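Local atomic coordinates of ammonium transporter (Kuenenia stuttgartiensis, PDB entry 6EU6), a protein that probably senses ammonium at the cell membrane and passes the signal to a histidine kinase, as an ammonium transporter family member turned sensor. Residues Ala108-Gly120 against Gly174-Arg188. Residues are numbered along the deposited sequence; the frame is centred on the assembly and turned at random.
Sequences ATILTGAIAERSG and GGWFAMAAAIMVGPR. With ZDM (nonyl 4-O-alpha-D-glucopyranosyl-beta-D-glucopyranoside), chain D.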
loop_
_atom_site.group_PDB
_atom_site.type_symbol
_atom_site.label_atom_id
_atom_site.label_comp_id
_atom_site.label_asym_id
_atom_site.label_seq_id
_atom_site.Cartn_x
_atom_site.Cartn_y
_atom_site.Cartn_z
ATOM N N ALA A 108 -10.658 -5.441 16.774
ATOM C CA ALA A 108 -10.599 -4.486 17.857
ATOM C C ALA A 108 -10.670 -3.044 17.411
ATOM O O ALA A 108 -11.128 -2.168 18.157
ATOM C CB ALA A 108 -9.283 -4.731 18.593
ATOM N N THR A 109 -10.175 -2.755 16.200
ATOM C CA THR A 109 -10.058 -1.388 15.771
ATOM C C THR A 109 -11.397 -0.811 15.315
ATOM O O THR A 109 -11.551 0.432 15.249
ATOM C CB THR A 109 -8.970 -1.202 14.701
ATOM O OG1 THR A 109 -8.675 0.176 14.623
ATOM C CG2 THR A 109 -9.413 -1.634 13.340
ATOM N N ILE A 110 -12.353 -1.684 14.999
ATOM C CA ILE A 110 -13.712 -1.263 14.693
ATOM C C ILE A 110 -14.245 -0.263 15.758
ATOM O O ILE A 110 -14.891 0.758 15.449
ATOM C CB ILE A 110 -14.653 -2.494 14.610
ATOM C CG1 ILE A 110 -14.260 -3.290 13.361
ATOM C CG2 ILE A 110 -16.124 -2.079 14.502
ATOM C CD1 ILE A 110 -14.706 -4.751 13.275
ATOM N N LEU A 111 -13.964 -0.564 17.027
ATOM C CA LEU A 111 -14.375 0.278 18.135
ATOM C C LEU A 111 -14.120 1.739 17.892
ATOM O O LEU A 111 -14.949 2.562 18.202
ATOM C CB LEU A 111 -13.549 -0.145 19.381
ATOM C CG LEU A 111 -13.775 0.664 20.662
ATOM C CD1 LEU A 111 -15.241 0.602 21.133
ATOM C CD2 LEU A 111 -12.888 0.150 21.747
ATOM N N THR A 112 -12.887 2.098 17.526
ATOM C CA THR A 112 -12.500 3.512 17.588
ATOM C C THR A 112 -13.401 4.430 16.784
ATOM O O THR A 112 -13.713 5.553 17.206
ATOM C CB THR A 112 -11.057 3.793 17.194
ATOM O OG1 THR A 112 -10.886 3.465 15.814
ATOM C CG2 THR A 112 -10.120 2.990 18.048
ATOM N N GLY A 113 -13.860 3.989 15.644
ATOM C CA GLY A 113 -14.663 4.878 14.831
ATOM C C GLY A 113 -16.061 5.075 15.377
ATOM O O GLY A 113 -16.683 6.105 15.134
ATOM N N ALA A 114 -16.578 4.080 16.070
ATOM C CA ALA A 114 -17.935 4.166 16.636
ATOM C C ALA A 114 -17.988 5.159 17.811
ATOM O O ALA A 114 -18.969 5.895 17.980
ATOM C CB ALA A 114 -18.371 2.814 17.064
ATOM N N ILE A 115 -16.907 5.253 18.579
ATOM C CA ILE A 115 -16.884 6.227 19.715
ATOM C C ILE A 115 -15.979 7.446 19.524
ATOM O O ILE A 115 -15.671 8.203 20.460
ATOM C CB ILE A 115 -16.587 5.510 21.028
ATOM C CG1 ILE A 115 -15.248 4.849 20.996
ATOM C CG2 ILE A 115 -17.708 4.485 21.292
ATOM C CD1 ILE A 115 -14.799 4.261 22.330
ATOM N N ALA A 116 -15.579 7.682 18.283
ATOM C CA ALA A 116 -14.763 8.826 17.979
ATOM C C ALA A 116 -15.419 10.164 18.360
ATOM O O ALA A 116 -16.678 10.318 18.378
ATOM C CB ALA A 116 -14.420 8.848 16.498
ATOM N N GLU A 117 -14.552 11.155 18.603
ATOM C CA GLU A 117 -14.987 12.575 18.748
ATOM C C GLU A 117 -15.459 12.975 20.148
ATOM O O GLU A 117 -15.387 14.152 20.453
ATOM C CB GLU A 117 -16.043 13.043 17.676
ATOM C CG GLU A 117 -15.716 12.545 16.258
ATOM C CD GLU A 117 -15.924 13.605 15.211
ATOM O OE1 GLU A 117 -14.960 14.181 14.684
ATOM O OE2 GLU A 117 -17.082 13.870 14.916
ATOM N N ARG A 118 -15.828 12.018 20.995
ATOM C CA ARG A 118 -16.342 12.381 22.320
ATOM C C ARG A 118 -16.020 11.407 23.427
ATOM O O ARG A 118 -16.201 11.728 24.592
ATOM C CB ARG A 118 -17.824 12.700 22.262
ATOM C CG ARG A 118 -18.773 11.481 22.295
ATOM C CD ARG A 118 -18.715 10.638 21.023
ATOM N NE ARG A 118 -19.843 9.703 20.932
ATOM C CZ ARG A 118 -20.047 8.791 19.997
ATOM N NH1 ARG A 118 -19.221 8.708 18.957
ATOM N NH2 ARG A 118 -21.079 7.980 20.063
ATOM N N SER A 119 -15.519 10.231 23.099
ATOM C CA SER A 119 -14.997 9.371 24.094
ATOM C C SER A 119 -13.611 9.833 24.484
ATOM O O SER A 119 -12.869 10.459 23.653
ATOM C CB SER A 119 -14.998 7.928 23.618
ATOM O OG SER A 119 -14.106 7.707 22.565
ATOM N N GLY A 120 -13.215 9.502 25.722
ATOM C CA GLY A 120 -11.849 9.735 26.165
ATOM C C GLY A 120 -10.939 8.604 25.818
ATOM O O GLY A 120 -11.389 7.493 25.404
ATOM N N GLY A 174 -16.711 -7.352 16.567
ATOM C CA GLY A 174 -16.214 -6.010 16.770
ATOM C C GLY A 174 -17.287 -4.937 16.682
ATOM O O GLY A 174 -17.252 -3.979 17.454
ATOM N N GLY A 175 -18.260 -5.111 15.769
ATOM C CA GLY A 175 -19.289 -4.113 15.540
ATOM C C GLY A 175 -20.274 -4.022 16.748
ATOM O O GLY A 175 -20.675 -2.931 17.113
ATOM N N TRP A 176 -20.645 -5.160 17.345
ATOM C CA TRP A 176 -21.542 -5.172 18.523
ATOM C C TRP A 176 -20.851 -4.627 19.782
ATOM O O TRP A 176 -21.464 -3.921 20.602
ATOM C CB TRP A 176 -22.116 -6.595 18.775
ATOM C CG TRP A 176 -22.886 -7.164 17.628
ATOM C CD1 TRP A 176 -22.845 -8.456 17.191
ATOM C CD2 TRP A 176 -23.765 -6.478 16.727
ATOM N NE1 TRP A 176 -23.631 -8.608 16.102
ATOM C CE2 TRP A 176 -24.246 -7.441 15.811
ATOM C CE3 TRP A 176 -24.272 -5.179 16.649
ATOM C CZ2 TRP A 176 -25.114 -7.129 14.796
ATOM C CZ3 TRP A 176 -25.164 -4.882 15.646
ATOM C CH2 TRP A 176 -25.556 -5.846 14.730
ATOM N N PHE A 177 -19.553 -4.883 19.914
ATOM C CA PHE A 177 -18.773 -4.249 20.954
ATOM C C PHE A 177 -18.733 -2.744 20.774
ATOM O O PHE A 177 -18.962 -1.992 21.723
ATOM C CB PHE A 177 -17.365 -4.828 20.958
ATOM C CG PHE A 177 -16.535 -4.401 22.140
ATOM C CD1 PHE A 177 -16.888 -4.763 23.439
ATOM C CD2 PHE A 177 -15.390 -3.607 21.956
ATOM C CE1 PHE A 177 -16.123 -4.336 24.538
ATOM C CE2 PHE A 177 -14.616 -3.224 23.041
ATOM C CZ PHE A 177 -15.002 -3.568 24.343
ATOM N N ALA A 178 -18.502 -2.300 19.541
ATOM C CA ALA A 178 -18.544 -0.910 19.220
ATOM C C ALA A 178 -19.956 -0.379 19.559
ATOM O O ALA A 178 -20.089 0.744 20.009
ATOM C CB ALA A 178 -18.269 -0.688 17.728
ATOM N N MET A 179 -21.006 -1.142 19.240
ATOM C CA MET A 179 -22.341 -0.613 19.457
ATOM C C MET A 179 -22.618 -0.361 20.971
ATOM O O MET A 179 -23.194 0.681 21.330
ATOM C CB MET A 179 -23.409 -1.559 18.937
ATOM C CG MET A 179 -24.801 -1.040 19.206
ATOM S SD MET A 179 -25.989 -2.096 18.352
ATOM C CE MET A 179 -26.404 -3.221 19.606
ATOM N N ALA A 180 -22.209 -1.303 21.820
ATOM C CA ALA A 180 -22.279 -1.066 23.242
ATOM C C ALA A 180 -21.503 0.144 23.664
ATOM O O ALA A 180 -21.933 0.949 24.515
ATOM C CB ALA A 180 -21.781 -2.288 24.011
ATOM N N ALA A 181 -20.286 0.252 23.150
ATOM C CA ALA A 181 -19.478 1.416 23.505
ATOM C C ALA A 181 -20.153 2.759 23.052
ATOM O O ALA A 181 -20.194 3.739 23.828
ATOM C CB ALA A 181 -18.068 1.264 22.928
ATOM N N ALA A 182 -20.733 2.801 21.837
ATOM C CA ALA A 182 -21.353 4.003 21.376
ATOM C C ALA A 182 -22.564 4.394 22.278
ATOM O O ALA A 182 -22.870 5.578 22.488
ATOM C CB ALA A 182 -21.827 3.857 19.944
ATOM N N ILE A 183 -23.260 3.389 22.734
ATOM C CA ILE A 183 -24.419 3.586 23.609
ATOM C C ILE A 183 -23.996 4.143 24.955
ATOM O O ILE A 183 -24.525 5.119 25.411
ATOM C CB ILE A 183 -25.211 2.278 23.835
ATOM C CG1 ILE A 183 -26.050 2.006 22.603
ATOM C CG2 ILE A 183 -26.237 2.421 24.979
ATOM C CD1 ILE A 183 -26.661 0.610 22.578
ATOM N N MET A 184 -23.028 3.522 25.584
ATOM C CA MET A 184 -22.575 3.947 26.876
ATOM C C MET A 184 -21.868 5.279 26.823
ATOM O O MET A 184 -21.938 6.032 27.785
ATOM C CB MET A 184 -21.700 2.831 27.451
ATOM C CG MET A 184 -22.487 1.549 27.726
ATOM S SD MET A 184 -23.822 1.926 28.940
ATOM C CE MET A 184 -22.782 2.491 30.252
ATOM N N VAL A 185 -21.168 5.615 25.736
ATOM C CA VAL A 185 -20.543 6.955 25.631
ATOM C C VAL A 185 -21.619 8.071 25.394
ATOM O O VAL A 185 -21.519 9.204 25.876
ATOM C CB VAL A 185 -19.498 6.942 24.493
ATOM C CG1 VAL A 185 -19.064 8.343 24.137
ATOM C CG2 VAL A 185 -18.317 6.069 24.859
ATOM N N GLY A 186 -22.602 7.740 24.588
ATOM C CA GLY A 186 -23.667 8.633 24.242
ATOM C C GLY A 186 -23.343 9.377 22.973
ATOM O O GLY A 186 -22.205 9.360 22.502
ATOM N N PRO A 187 -24.323 10.087 22.440
ATOM C CA PRO A 187 -24.083 10.809 21.177
ATOM C C PRO A 187 -23.197 12.010 21.277
ATOM O O PRO A 187 -22.945 12.570 22.352
ATOM C CB PRO A 187 -25.496 11.269 20.733
ATOM C CG PRO A 187 -26.454 10.645 21.741
ATOM C CD PRO A 187 -25.667 10.326 22.974
ATOM N N ARG A 188 -22.684 12.414 20.139
ATOM C CA ARG A 188 -21.925 13.643 20.120
ATOM C C ARG A 188 -22.900 14.787 20.520
ATOM O O ARG A 188 -24.099 14.769 20.179
ATOM C CB ARG A 188 -21.312 13.869 18.716
ATOM C CG ARG A 188 -20.190 12.883 18.351
ATOM C CD ARG A 188 -19.728 13.033 16.924
ATOM N NE ARG A 188 -20.748 12.421 16.049
ATOM C CZ ARG A 188 -20.655 12.319 14.724
ATOM N NH1 ARG A 188 -19.551 12.694 14.067
ATOM N NH2 ARG A 188 -21.612 11.726 14.093
HETATM C C1 ZDM D . -32.414 5.678 22.999
HETATM O O1 ZDM D . -31.331 11.422 22.934
HETATM C C2 ZDM D . -32.858 7.141 22.778
HETATM O O2 ZDM D . -33.272 13.376 20.436
HETATM C C3 ZDM D . -31.813 8.296 22.842
HETATM O O3 ZDM D . -34.813 10.063 23.511
HETATM C C4 ZDM D . -30.377 7.779 23.020
HETATM O O4 ZDM D . -35.171 11.683 21.270
HETATM C C5 ZDM D . -33.838 11.095 23.300
HETATM O O5 ZDM D . -30.405 6.714 23.950
HETATM C C6 ZDM D . -31.004 5.464 23.632
HETATM O O6 ZDM D . -29.355 13.266 22.333
HETATM C C7 ZDM D . -33.866 11.541 21.843
HETATM O O7 ZDM D . -32.132 9.259 23.872
HETATM C C8 ZDM D . -33.055 12.812 21.740
HETATM C C9 ZDM D . -31.575 12.452 21.970
HETATM C C10 ZDM D . -32.417 10.578 23.404
HETATM C C11 ZDM D . -30.739 13.628 22.460
HETATM O O16 ZDM D . -29.930 4.674 23.065
HETATM C C18 ZDM D . -30.074 3.529 22.223
HETATM C C19 ZDM D . -30.855 2.396 22.853
HETATM C C22 ZDM D . -30.268 1.029 22.540
HETATM C C25 ZDM D . -31.157 0.188 21.647
HETATM C C28 ZDM D . -30.480 -1.090 21.132
HETATM C C31 ZDM D . -30.677 -2.286 22.049
HETATM C C34 ZDM D . -30.585 -3.602 21.311
HETATM O O49 ZDM D . -32.739 4.944 21.802
HETATM O O55 ZDM D . -33.862 7.340 23.758
HETATM C C57 ZDM D . -29.429 8.840 23.599
HETATM O O61 ZDM D . -29.309 9.910 22.661
HETATM O O HOH W 1 -24.285 7.287 20.742
#
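Arg118 clasps one backbone oxygen, Gly186 O, with two nitrogens at once. Its NE lies 2.9 Å from Gly186 O, nearly on the line of that C=O bond (166°), whereas NH2 reaches the same oxygen from above the carbonyl plane; the acceptor itself sits close to the guanidinium plane. NH1 turns back to its own segment, 3.1 Å from Ala116 O in that plane and also bonded to Ala114 O, while NH2 has a further partner in Asp317 O. With CG set between the backbone N and the carbonyl carbon and the chain bent at chi2, both CG and NE lie against Val185 CG1. With an alanine here, the carbonyl of Gly186 would probably lose both donors across this contact and the turn that ends helix 167-185 would be less firmly tied down. Beyond it, Arg188 NH1 forms a salt bridge with Glu117 OE2 (2.9 Å), reaching it from the anti side but tilted out of the carboxylate plane, the two planes 57° apart; Gln36 N and Asn39 ND2 hold Glu117 OE1, and Arg188 NH2 also pairs with Asp317. These polar ties link the loops that follow two membrane helices of the ammonium transporter fold, 93-114 and 167-185, whose segments cross at -34° with axes 7.8 Å apart. Small residues permit this approach: Ala114 CB meets Ala178 CB at 3.6 Å, and a CB on Gly174 would clash with Ile110 CD1. Leu111 spreads its two methyls along helix 167-185, pressing CD1 to 3.4 Å from Ala181 CB, tighter than usual, and CD2 against Phe177 CE2. Ile115 CG2 packs 3.5 Å from Ala182 N.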